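Local structure of alcohol dehydrogenase (Thermus sp., 4CPD) at residues 35-40 and 339-344; 171-176 and 197-202; 180-185 and 207-212. The protein probably interconverts alcohols and their aldehydes or ketones, using NAD as the hydride carrier and zinc as a metal cofactor. All coordinates share one frame; numbering follows the deposited sequence.

Contact 1: 35-40 and 339-344. With ZN (zinc ion), chain E; NAD (nicotinamide-adenine-dinucleotide), chain G.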
loop_
_atom_site.group_PDB
_atom_site.type_symbol
_atom_site.label_atom_id
_atom_site.label_comp_id
_atom_site.label_asym_id
_atom_site.label_seq_id
_atom_site.Cartn_x
_atom_site.Cartn_y
_atom_site.Cartn_z
ATOM N N ALA A 35 30.195 3.336 15.757
ATOM C CA ALA A 35 29.631 3.926 14.557
ATOM C C ALA A 35 29.633 2.886 13.479
ATOM O O ALA A 35 30.602 2.202 13.288
ATOM C CB ALA A 35 30.406 5.153 14.135
ATOM N N GLY A 36 28.522 2.754 12.781
ATOM C CA GLY A 36 28.404 1.716 11.786
ATOM C C GLY A 36 28.733 2.237 10.405
ATOM O O GLY A 36 28.708 3.462 10.147
ATOM N N ILE A 37 29.027 1.276 9.528
ATOM C CA ILE A 37 29.001 1.459 8.081
ATOM C C ILE A 37 27.803 0.711 7.505
ATOM O O ILE A 37 27.683 -0.507 7.677
ATOM C CB ILE A 37 30.253 0.909 7.430
ATOM C CG1 ILE A 37 31.475 1.640 7.994
ATOM C CG2 ILE A 37 30.173 1.088 5.925
ATOM C CD1 ILE A 37 32.778 0.933 7.693
ATOM N N CYS A 38 26.941 1.469 6.820
ATOM C CA CYS A 38 25.638 0.991 6.321
ATOM C C CYS A 38 25.717 0.774 4.807
ATOM O O CYS A 38 26.550 1.359 4.112
ATOM C CB CYS A 38 24.554 2.022 6.683
ATOM S SG CYS A 38 22.897 1.673 6.109
ATOM N N GLY A 39 24.850 -0.080 4.296
ATOM C CA GLY A 39 24.704 -0.229 2.853
ATOM C C GLY A 39 24.468 1.109 2.155
ATOM O O GLY A 39 24.982 1.322 1.059
ATOM N N SER A 40 23.695 2.000 2.793
ATOM C CA SER A 40 23.450 3.340 2.273
ATOM C C SER A 40 24.752 4.121 2.077
ATOM O O SER A 40 24.842 4.972 1.189
ATOM C CB SER A 40 22.532 4.142 3.201
ATOM O OG SER A 40 21.288 3.489 3.402
ATOM N N LEU A 339 30.316 -8.604 6.505
ATOM C CA LEU A 339 28.866 -8.605 6.541
ATOM C C LEU A 339 28.325 -7.307 7.169
ATOM O O LEU A 339 27.417 -6.662 6.637
ATOM C CB LEU A 339 28.383 -9.796 7.352
ATOM C CG LEU A 339 26.868 -10.018 7.399
ATOM C CD1 LEU A 339 26.297 -10.194 5.991
ATOM C CD2 LEU A 339 26.529 -11.227 8.267
ATOM N N LYS A 340 28.878 -6.956 8.319
ATOM C CA LYS A 340 28.580 -5.704 8.964
ATOM C C LYS A 340 29.796 -5.230 9.717
ATOM O O LYS A 340 30.383 -5.987 10.498
ATOM C CB LYS A 340 27.415 -5.856 9.933
ATOM C CG LYS A 340 26.971 -4.552 10.604
ATOM C CD LYS A 340 26.380 -3.547 9.605
ATOM C CE LYS A 340 25.854 -2.309 10.303
ATOM N NZ LYS A 340 25.111 -1.430 9.377
ATOM N N VAL A 341 30.153 -3.969 9.477
ATOM C CA VAL A 341 31.301 -3.344 10.112
ATOM C C VAL A 341 30.867 -2.321 11.141
ATOM O O VAL A 341 30.054 -1.429 10.859
ATOM C CB VAL A 341 32.205 -2.630 9.093
ATOM C CG1 VAL A 341 33.464 -2.117 9.785
ATOM C CG2 VAL A 341 32.599 -3.572 7.974
ATOM N N LEU A 342 31.433 -2.444 12.327
ATOM C CA LEU A 342 31.210 -1.480 13.385
ATOM C C LEU A 342 32.548 -0.842 13.731
ATOM O O LEU A 342 33.528 -1.537 13.865
ATOM C CB LEU A 342 30.620 -2.199 14.594
ATOM C CG LEU A 342 29.197 -1.866 14.951
ATOM C CD1 LEU A 342 28.277 -1.947 13.768
ATOM C CD2 LEU A 342 28.706 -2.781 16.067
ATOM N N LEU A 343 32.583 0.479 13.834
ATOM C CA LEU A 343 33.817 1.218 14.109
ATOM C C LEU A 343 33.907 1.575 15.602
ATOM O O LEU A 343 33.011 2.210 16.158
ATOM C CB LEU A 343 33.869 2.494 13.273
ATOM C CG LEU A 343 34.434 2.451 11.839
ATOM C CD1 LEU A 343 34.322 1.093 11.176
ATOM C CD2 LEU A 343 33.772 3.538 10.987
ATOM N N VAL A 344 34.997 1.172 16.245
ATOM C CA VAL A 344 35.223 1.508 17.635
ATOM C C VAL A 344 35.917 2.855 17.696
ATOM O O VAL A 344 36.997 3.013 17.145
ATOM C CB VAL A 344 36.109 0.485 18.348
ATOM C CG1 VAL A 344 36.164 0.827 19.836
ATOM C CG2 VAL A 344 35.581 -0.926 18.126
HETATM ZN ZN ZN E . 21.731 3.317 7.096
HETATM P PA NAD G . 23.883 -4.524 1.272
HETATM O O1A NAD G . 25.009 -4.791 2.273
HETATM O O2A NAD G . 24.228 -3.998 -0.118
HETATM O O5B NAD G . 22.898 -5.795 1.077
HETATM C C5B NAD G . 22.296 -6.070 -0.187
HETATM C C4B NAD G . 22.089 -7.573 -0.347
HETATM O O4B NAD G . 21.212 -7.829 -1.453
HETATM C C3B NAD G . 23.414 -8.290 -0.627
HETATM O O3B NAD G . 23.564 -9.507 0.122
HETATM C C2B NAD G . 23.338 -8.623 -2.089
HETATM O O2B NAD G . 24.087 -9.800 -2.409
HETATM C C1B NAD G . 21.845 -8.811 -2.269
HETATM N N9A NAD G . 21.484 -8.639 -3.677
HETATM C C8A NAD G . 21.954 -7.668 -4.486
HETATM N N7A NAD G . 21.416 -7.823 -5.720
HETATM C C5A NAD G . 20.593 -8.897 -5.694
HETATM C C6A NAD G . 19.710 -9.594 -6.650
HETATM N N6A NAD G . 19.627 -9.129 -7.906
HETATM N N1A NAD G . 19.011 -10.687 -6.243
HETATM C C2A NAD G . 19.100 -11.145 -4.979
HETATM N N3A NAD G . 19.890 -10.552 -4.052
HETATM C C4A NAD G . 20.643 -9.445 -4.340
HETATM O O3 NAD G . 22.851 -3.440 1.896
HETATM P PN NAD G . 22.092 -3.457 3.329
HETATM O O1N NAD G . 23.060 -2.787 4.285
HETATM O O2N NAD G . 21.427 -4.811 3.602
HETATM O O5D NAD G . 20.857 -2.464 3.009
HETATM C C5D NAD G . 19.732 -3.025 2.303
HETATM C C4D NAD G . 19.019 -2.075 1.344
HETATM O O4D NAD G . 18.072 -1.306 2.099
HETATM C C3D NAD G . 19.938 -1.074 0.641
HETATM O O3D NAD G . 19.399 -0.804 -0.665
HETATM C C2D NAD G . 19.905 0.148 1.562
HETATM O O2D NAD G . 20.275 1.411 0.952
HETATM C C1D NAD G . 18.445 0.087 2.017
HETATM N N1N NAD G . 18.171 0.802 3.275
HETATM C C2N NAD G . 17.027 1.493 3.276
HETATM C C3N NAD G . 16.612 2.224 4.379
HETATM C C7N NAD G . 15.297 2.937 4.243
HETATM O O7N NAD G . 15.053 3.950 4.879
HETATM N N7N NAD G . 14.387 2.397 3.408
HETATM C C4N NAD G . 17.414 2.233 5.532
HETATM C C5N NAD G . 18.611 1.507 5.523
HETATM C C6N NAD G . 18.975 0.791 4.371
HETATM O O HOH W 1 29.057 -2.463 7.228
HETATM O O HOH W 2 23.807 -2.133 6.726
HETATM O O HOH W 3 19.802 4.163 5.795
#
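Ala35 and Leu343 form an antiparallel hydrogen-bonded pair: Ala35 N donates to Leu343 O at 3.1 Å, and Leu343 N returns a bond to Ala35 O. Gly36 follows as the non-hydrogen-bonded partner of Leu342, whose CD1 rests 4.2 Å from Gly36 CA, while the Gly36 backbone also bonds to Glu60, where strand 60-68 begins. At Ile37 the backbone N reaches Val341 O along a nearly straight N-H line (171°). The Ile37 side chain lies alongside Val341 and points the same way, its CD1 touching Val341 CG1 at 3.8 Å and also meeting Leu343 CD1; Tyr330 and Phe333 of helix 326-334 pack on this isoleucine. Lys340 bends at chi2 (66°) and brings NZ to Ile37 O at 3.2 Å, from well above the carbonyl plane; the same ammonium forms a salt bridge with Glu60, and a water links it to NAD O1N. Cys38 turns away from strand 341-344. With SG anti to its backbone N, it binds the zinc ion at 2.2 Å and accepts a capping bond from Ser40 N, Cys38 being the N-cap of the helix that follows. Gly39 N gives a weak hydrogen bond to NAD O1N, and Ser40 OG bonds the water on the metal. His59 and Asp152 complete the set of protein ligands, giving the active-site zinc centre of medium-chain alcohol dehydrogenases, set beside the cofactor.

Contact 2: 171-176 and 197-202. With NAD (nicotinamide-adenine-dinucleotide), chain G.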
loop_
_atom_site.group_PDB
_atom_site.type_symbol
_atom_site.label_atom_id
_atom_site.label_comp_id
_atom_site.label_asym_id
_atom_site.label_seq_id
_atom_site.Cartn_x
_atom_site.Cartn_y
_atom_site.Cartn_z
ATOM N N SER A 171 3.128 -16.174 6.237
ATOM C CA SER A 171 4.383 -16.553 5.623
ATOM C C SER A 171 5.008 -15.306 4.980
ATOM O O SER A 171 4.299 -14.441 4.501
ATOM C CB SER A 171 4.139 -17.635 4.581
ATOM O OG SER A 171 3.411 -17.112 3.481
ATOM N N VAL A 172 6.329 -15.240 4.950
ATOM C CA VAL A 172 7.021 -14.043 4.548
ATOM C C VAL A 172 8.170 -14.374 3.625
ATOM O O VAL A 172 8.953 -15.263 3.929
ATOM C CB VAL A 172 7.630 -13.359 5.770
ATOM C CG1 VAL A 172 8.190 -11.998 5.411
ATOM C CG2 VAL A 172 6.598 -13.210 6.858
ATOM N N ALA A 173 8.314 -13.641 2.528
ATOM C CA ALA A 173 9.531 -13.749 1.737
ATOM C C ALA A 173 10.357 -12.486 1.887
ATOM O O ALA A 173 9.814 -11.399 1.815
ATOM C CB ALA A 173 9.194 -13.982 0.281
ATOM N N VAL A 174 11.665 -12.628 2.084
ATOM C CA VAL A 174 12.561 -11.475 2.212
ATOM C C VAL A 174 13.556 -11.547 1.087
ATOM O O VAL A 174 14.257 -12.535 0.950
ATOM C CB VAL A 174 13.342 -11.496 3.529
ATOM C CG1 VAL A 174 14.246 -10.287 3.646
ATOM C CG2 VAL A 174 12.385 -11.578 4.704
ATOM N N ILE A 175 13.621 -10.496 0.283
ATOM C CA ILE A 175 14.504 -10.476 -0.876
ATOM C C ILE A 175 15.683 -9.593 -0.518
ATOM O O ILE A 175 15.537 -8.377 -0.333
ATOM C CB ILE A 175 13.774 -9.960 -2.140
ATOM C CG1 ILE A 175 12.698 -10.961 -2.577
ATOM C CG2 ILE A 175 14.733 -9.750 -3.291
ATOM C CD1 ILE A 175 11.665 -10.379 -3.520
ATOM N N GLY A 176 16.850 -10.225 -0.417
ATOM C CA GLY A 176 18.046 -9.563 0.079
ATOM C C GLY A 176 18.378 -10.079 1.464
ATOM O O GLY A 176 17.651 -9.836 2.422
ATOM N N LEU A 197 11.176 -17.082 3.963
ATOM C CA LEU A 197 12.020 -17.451 2.822
ATOM C C LEU A 197 12.996 -16.338 2.498
ATOM O O LEU A 197 12.606 -15.177 2.394
ATOM C CB LEU A 197 11.144 -17.703 1.605
ATOM C CG LEU A 197 10.051 -18.716 1.907
ATOM C CD1 LEU A 197 8.709 -18.269 1.371
ATOM C CD2 LEU A 197 10.433 -20.067 1.352
ATOM N N ALA A 198 14.258 -16.688 2.314
ATOM C CA ALA A 198 15.279 -15.693 2.062
ATOM C C ALA A 198 15.820 -15.920 0.688
ATOM O O ALA A 198 16.242 -17.009 0.369
ATOM C CB ALA A 198 16.389 -15.761 3.104
ATOM N N ILE A 199 15.780 -14.878 -0.125
ATOM C CA ILE A 199 16.263 -14.924 -1.475
ATOM C C ILE A 199 17.462 -14.001 -1.540
ATOM O O ILE A 199 17.364 -12.826 -1.176
ATOM C CB ILE A 199 15.192 -14.446 -2.467
ATOM C CG1 ILE A 199 14.031 -15.440 -2.529
ATOM C CG2 ILE A 199 15.774 -14.279 -3.866
ATOM C CD1 ILE A 199 12.926 -15.175 -1.540
ATOM N N ASP A 200 18.590 -14.548 -1.984
ATOM C CA ASP A 200 19.806 -13.781 -2.255
ATOM C C ASP A 200 20.634 -14.564 -3.280
ATOM O O ASP A 200 20.147 -15.545 -3.863
ATOM C CB ASP A 200 20.588 -13.550 -0.971
ATOM C CG ASP A 200 21.470 -12.337 -1.046
ATOM O OD1 ASP A 200 22.303 -12.257 -1.968
ATOM O OD2 ASP A 200 21.336 -11.453 -0.182
ATOM N N ARG A 201 21.865 -14.125 -3.513
ATOM C CA ARG A 201 22.764 -14.805 -4.433
ATOM C C ARG A 201 24.193 -14.971 -3.874
ATOM O O ARG A 201 25.153 -15.092 -4.639
ATOM C CB ARG A 201 22.796 -14.034 -5.754
ATOM C CG ARG A 201 23.453 -12.668 -5.639
ATOM C CD ARG A 201 23.324 -11.865 -6.917
ATOM N NE ARG A 201 24.021 -10.586 -6.789
ATOM C CZ ARG A 201 23.873 -9.555 -7.617
ATOM N NH1 ARG A 201 23.042 -9.628 -8.654
ATOM N NH2 ARG A 201 24.554 -8.440 -7.401
ATOM N N ILE A 202 24.336 -14.981 -2.551
ATOM C CA ILE A 202 25.653 -15.125 -1.893
ATOM C C ILE A 202 25.582 -16.162 -0.765
ATOM O O ILE A 202 24.946 -15.915 0.266
ATOM C CB ILE A 202 26.165 -13.784 -1.324
ATOM C CG1 ILE A 202 26.398 -12.794 -2.467
ATOM C CG2 ILE A 202 27.453 -13.984 -0.526
ATOM C CD1 ILE A 202 26.864 -11.424 -2.021
HETATM P PA NAD G . 23.883 -4.524 1.272
HETATM O O1A NAD G . 25.009 -4.791 2.273
HETATM O O2A NAD G . 24.228 -3.998 -0.118
HETATM O O5B NAD G . 22.898 -5.795 1.077
HETATM C C5B NAD G . 22.296 -6.070 -0.187
HETATM C C4B NAD G . 22.089 -7.573 -0.347
HETATM O O4B NAD G . 21.212 -7.829 -1.453
HETATM C C3B NAD G . 23.414 -8.290 -0.627
HETATM O O3B NAD G . 23.564 -9.507 0.122
HETATM C C2B NAD G . 23.338 -8.623 -2.089
HETATM O O2B NAD G . 24.087 -9.800 -2.409
HETATM C C1B NAD G . 21.845 -8.811 -2.269
HETATM N N9A NAD G . 21.484 -8.639 -3.677
HETATM C C8A NAD G . 21.954 -7.668 -4.486
HETATM N N7A NAD G . 21.416 -7.823 -5.720
HETATM C C5A NAD G . 20.593 -8.897 -5.694
HETATM C C6A NAD G . 19.710 -9.594 -6.650
HETATM N N6A NAD G . 19.627 -9.129 -7.906
HETATM N N1A NAD G . 19.011 -10.687 -6.243
HETATM C C2A NAD G . 19.100 -11.145 -4.979
HETATM N N3A NAD G . 19.890 -10.552 -4.052
HETATM C C4A NAD G . 20.643 -9.445 -4.340
HETATM O O3 NAD G . 22.851 -3.440 1.896
HETATM P PN NAD G . 22.092 -3.457 3.329
HETATM O O1N NAD G . 23.060 -2.787 4.285
HETATM O O2N NAD G . 21.427 -4.811 3.602
HETATM O O5D NAD G . 20.857 -2.464 3.009
HETATM C C5D NAD G . 19.732 -3.025 2.303
HETATM C C4D NAD G . 19.019 -2.075 1.344
HETATM O O4D NAD G . 18.072 -1.306 2.099
HETATM C C3D NAD G . 19.938 -1.074 0.641
HETATM O O3D NAD G . 19.399 -0.804 -0.665
HETATM C C2D NAD G . 19.905 0.148 1.562
HETATM O O2D NAD G . 20.275 1.411 0.952
HETATM C C1D NAD G . 18.445 0.087 2.017
HETATM N N1N NAD G . 18.171 0.802 3.275
HETATM C C2N NAD G . 17.027 1.493 3.276
HETATM C C3N NAD G . 16.612 2.224 4.379
HETATM C C7N NAD G . 15.297 2.937 4.243
HETATM O O7N NAD G . 15.053 3.950 4.879
HETATM N N7N NAD G . 14.387 2.397 3.408
HETATM C C4N NAD G . 17.414 2.233 5.532
HETATM C C5N NAD G . 18.611 1.507 5.523
HETATM C C6N NAD G . 18.975 0.791 4.371
#
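Val172, Val174 and Gly176 run parallel to Leu197 and Ile199, the strand axes 4.8 Å apart and 16° from alignment, and four backbone bonds zip the pair, among them Val174 N to Leu197 O at 2.7 Å and Gly176 N to Ile199 O at 2.8 Å. Ala173, Ile175, Leu197 and Ile199 share one face, where Ile199 CD1 lies 4.3 Å from Ala173 CB and Ile175 CG1 approaches Ile199 CB; helices 247-256 and 224-231 pack against these side chains. Val174 and Ala198 occupy the other face. Beyond them, Asp200 holds CG anti to its backbone N (chi1 -155°), which directs the carboxylate at the adenosine ribose: OD1 accepts a hydrogen bond from NAD O2B at 3.1 Å and OD2 one from NAD O3B at 3.0 Å. OD2 also takes the amide of Ala177. An alanine here would probably leave both ribose hydroxyls and the Ala177 amide without their acceptor. Arg201 lays its guanidinium over the adenine, NAD N7A sitting 3.5 Å above the centre of that plane. A glycine turn after the first strand and an acid ending the second are the hallmarks of an NAD-binding Rossmann fold.

Contact 3: 180-185 and 207-212. With NAD (nicotinamide-adenine-dinucleotide), chain G.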
loop_
_atom_site.group_PDB
_atom_site.type_symbol
_atom_site.label_atom_id
_atom_site.label_comp_id
_atom_site.label_asym_id
_atom_site.label_seq_id
_atom_site.Cartn_x
_atom_site.Cartn_y
_atom_site.Cartn_z
ATOM N N VAL A 180 20.008 -5.680 6.384
ATOM C CA VAL A 180 18.597 -5.307 6.561
ATOM C C VAL A 180 17.725 -6.531 6.448
ATOM O O VAL A 180 16.891 -6.752 7.304
ATOM C CB VAL A 180 18.162 -4.232 5.555
ATOM C CG1 VAL A 180 16.654 -4.025 5.581
ATOM C CG2 VAL A 180 18.888 -2.912 5.861
ATOM N N GLY A 181 17.963 -7.328 5.410
ATOM C CA GLY A 181 17.252 -8.586 5.236
ATOM C C GLY A 181 17.365 -9.522 6.426
ATOM O O GLY A 181 16.398 -10.202 6.809
ATOM N N LEU A 182 18.557 -9.552 7.011
ATOM C CA LEU A 182 18.816 -10.418 8.153
ATOM C C LEU A 182 18.076 -9.921 9.374
ATOM O O LEU A 182 17.583 -10.733 10.144
ATOM C CB LEU A 182 20.311 -10.538 8.425
ATOM C CG LEU A 182 21.061 -11.238 7.273
ATOM C CD1 LEU A 182 22.570 -11.038 7.415
ATOM C CD2 LEU A 182 20.731 -12.720 7.198
ATOM N N MET A 183 17.968 -8.604 9.548
ATOM C CA MET A 183 17.126 -8.066 10.627
ATOM C C MET A 183 15.663 -8.511 10.403
ATOM O O MET A 183 14.955 -8.946 11.338
ATOM C CB MET A 183 17.170 -6.549 10.683
ATOM C CG MET A 183 18.538 -5.928 10.891
ATOM S SD MET A 183 19.268 -6.164 12.523
ATOM C CE MET A 183 20.415 -7.481 12.120
ATOM N N ALA A 184 15.218 -8.406 9.160
ATOM C CA ALA A 184 13.852 -8.740 8.830
ATOM C C ALA A 184 13.564 -10.185 9.164
ATOM O O ALA A 184 12.532 -10.501 9.772
ATOM C CB ALA A 184 13.581 -8.486 7.351
ATOM N N ILE A 185 14.469 -11.070 8.760
ATOM C CA ILE A 185 14.304 -12.488 9.065
ATOM C C ILE A 185 14.120 -12.735 10.562
ATOM O O ILE A 185 13.149 -13.348 10.984
ATOM C CB ILE A 185 15.475 -13.308 8.550
ATOM C CG1 ILE A 185 15.430 -13.351 7.040
ATOM C CG2 ILE A 185 15.386 -14.726 9.055
ATOM C CD1 ILE A 185 16.745 -13.774 6.414
ATOM N N GLU A 207 23.566 -18.775 4.153
ATOM C CA GLU A 207 23.875 -19.624 5.307
ATOM C C GLU A 207 23.451 -18.928 6.584
ATOM O O GLU A 207 22.882 -19.524 7.482
ATOM C CB GLU A 207 25.384 -19.950 5.363
ATOM C CG GLU A 207 25.802 -21.167 4.539
ATOM N N ARG A 208 23.744 -17.644 6.650
ATOM C CA ARG A 208 23.364 -16.824 7.784
ATOM C C ARG A 208 21.838 -16.737 7.903
ATOM O O ARG A 208 21.269 -16.838 8.996
ATOM C CB ARG A 208 23.963 -15.423 7.630
ATOM C CG ARG A 208 24.472 -14.832 8.927
ATOM C CD ARG A 208 25.843 -15.399 9.302
ATOM N NE ARG A 208 26.468 -14.589 10.339
ATOM C CZ ARG A 208 25.992 -14.449 11.575
ATOM N NH1 ARG A 208 24.877 -15.071 11.954
ATOM N NH2 ARG A 208 26.632 -13.675 12.440
ATOM N N ALA A 209 21.185 -16.535 6.766
ATOM C CA ALA A 209 19.741 -16.472 6.740
ATOM C C ALA A 209 19.155 -17.763 7.284
ATOM O O ALA A 209 18.213 -17.763 8.091
ATOM C CB ALA A 209 19.249 -16.218 5.323
ATOM N N ALA A 210 19.730 -18.874 6.858
ATOM C CA ALA A 210 19.262 -20.179 7.328
ATOM C C ALA A 210 19.444 -20.339 8.834
ATOM O O ALA A 210 18.570 -20.844 9.513
ATOM C CB ALA A 210 19.968 -21.293 6.584
ATOM N N SER A 211 20.560 -19.883 9.377
ATOM C CA SER A 211 20.755 -20.027 10.817
ATOM C C SER A 211 19.692 -19.285 11.619
ATOM O O SER A 211 19.391 -19.674 12.741
ATOM C CB SER A 211 22.153 -19.565 11.229
ATOM O OG SER A 211 22.525 -18.392 10.531
ATOM N N LEU A 212 19.137 -18.215 11.032
ATOM C CA LEU A 212 18.123 -17.361 11.691
ATOM C C LEU A 212 16.710 -17.932 11.569
ATOM O O LEU A 212 15.777 -17.485 12.246
ATOM C CB LEU A 212 18.165 -15.947 11.128
ATOM C CG LEU A 212 19.412 -15.146 11.512
ATOM C CD1 LEU A 212 19.576 -13.944 10.593
ATOM C CD2 LEU A 212 19.342 -14.700 12.966
HETATM P PA NAD G . 23.883 -4.524 1.272
HETATM O O1A NAD G . 25.009 -4.791 2.273
HETATM O O2A NAD G . 24.228 -3.998 -0.118
HETATM O O5B NAD G . 22.898 -5.795 1.077
HETATM C C5B NAD G . 22.296 -6.070 -0.187
HETATM C C4B NAD G . 22.089 -7.573 -0.347
HETATM O O4B NAD G . 21.212 -7.829 -1.453
HETATM C C3B NAD G . 23.414 -8.290 -0.627
HETATM O O3B NAD G . 23.564 -9.507 0.122
HETATM C C2B NAD G . 23.338 -8.623 -2.089
HETATM O O2B NAD G . 24.087 -9.800 -2.409
HETATM C C1B NAD G . 21.845 -8.811 -2.269
HETATM N N9A NAD G . 21.484 -8.639 -3.677
HETATM C C8A NAD G . 21.954 -7.668 -4.486
HETATM N N7A NAD G . 21.416 -7.823 -5.720
HETATM C C5A NAD G . 20.593 -8.897 -5.694
HETATM C C6A NAD G . 19.710 -9.594 -6.650
HETATM N N6A NAD G . 19.627 -9.129 -7.906
HETATM N N1A NAD G . 19.011 -10.687 -6.243
HETATM C C2A NAD G . 19.100 -11.145 -4.979
HETATM N N3A NAD G . 19.890 -10.552 -4.052
HETATM C C4A NAD G . 20.643 -9.445 -4.340
HETATM O O3 NAD G . 22.851 -3.440 1.896
HETATM P PN NAD G . 22.092 -3.457 3.329
HETATM O O1N NAD G . 23.060 -2.787 4.285
HETATM O O2N NAD G . 21.427 -4.811 3.602
HETATM O O5D NAD G . 20.857 -2.464 3.009
HETATM C C5D NAD G . 19.732 -3.025 2.303
HETATM C C4D NAD G . 19.019 -2.075 1.344
HETATM O O4D NAD G . 18.072 -1.306 2.099
HETATM C C3D NAD G . 19.938 -1.074 0.641
HETATM O O3D NAD G . 19.399 -0.804 -0.665
HETATM C C2D NAD G . 19.905 0.148 1.562
HETATM O O2D NAD G . 20.275 1.411 0.952
HETATM C C1D NAD G . 18.445 0.087 2.017
HETATM N N1N NAD G . 18.171 0.802 3.275
HETATM C C2N NAD G . 17.027 1.493 3.276
HETATM C C3N NAD G . 16.612 2.224 4.379
HETATM C C7N NAD G . 15.297 2.937 4.243
HETATM O O7N NAD G . 15.053 3.950 4.879
HETATM N N7N NAD G . 14.387 2.397 3.408
HETATM C C4N NAD G . 17.414 2.233 5.532
HETATM C C5N NAD G . 18.611 1.507 5.523
HETATM C C6N NAD G . 18.975 0.791 4.371
#
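Leu182 and Ile185 of one helix meet Ala209 and Leu212 of the next in an interface carried by apolar side chains, with no hydrogen bond crossing it. The two are neighbouring helices of the Rossmann fold, lying on the same face of its parallel sheet; their axes run 9.7 Å apart and diverge by 16°, so they are nearly parallel, as expected of successive right-handed crossovers. The side chain of Leu182 carries one end of the contact. Its CB lies 4.1 Å from Leu212 CD1. CG, anti to the carbonyl carbon (chi1 -65°), is the branch point from which the two methyls part. CD2 goes across to the partner helix, where it meets Leu212 CD1 at 3.8 Å and Ala209 N at 3.9 Å, and also reaches the backbone and CB of Arg208. CD1 takes another course, toward Leu339. The Leu182 and Leu212 side chains cross at about a right angle, and Leu212 CD1 lies against CB and CD2 of Leu182, both on one side of it.

One helical turn further on, Ile185 points toward the second helix and divides its two branches between two partners. CG2 packs on Leu212 CB at 3.7 Å, while CD1 touches the Ala209 methyl, likewise at 3.7 Å. The small side chain of Ala209 lets the helices close in, its CA standing 6.3 Å from that of Leu182, and both Ile185 and Ala209 rest on Ala198 of the sheet below. Away from the interface, the first helix opens toward the cofactor with its N-terminal end, where the peptide dipole would probably help to stabilise phosphate charge. There Val180 CG2 packs against NAD O5D and C5D, the link to the nicotinamide ribose, and Val180 N donates to NAD O2N at 3.2 Å with an almost straight N-H line (173°).

How the contacts relate
Contact 1 joins strand 28-37 to the last strand, 341-344, in the mixed sheet, and everything that builds contacts 2 and 3 lies between them in sequence. Contacts 2 and 3 interleave along the chain: strand 171-175, helix 179-190, strand 195-200 and helix 203-212 come in that order, two layers of one Rossmann unit with centres about 8 Å apart. Contact 1 sits about 22 Å from contact 2 and about 17 Å from contact 3, between centres, but Leu339 bridges the gap to contact 3 by packing on Leu182 and Arg208. All three touch the same NAD, contact 2 at the adenosine end and contact 1 near the zinc ion, so the cofactor lies where the two parts of the fold meet.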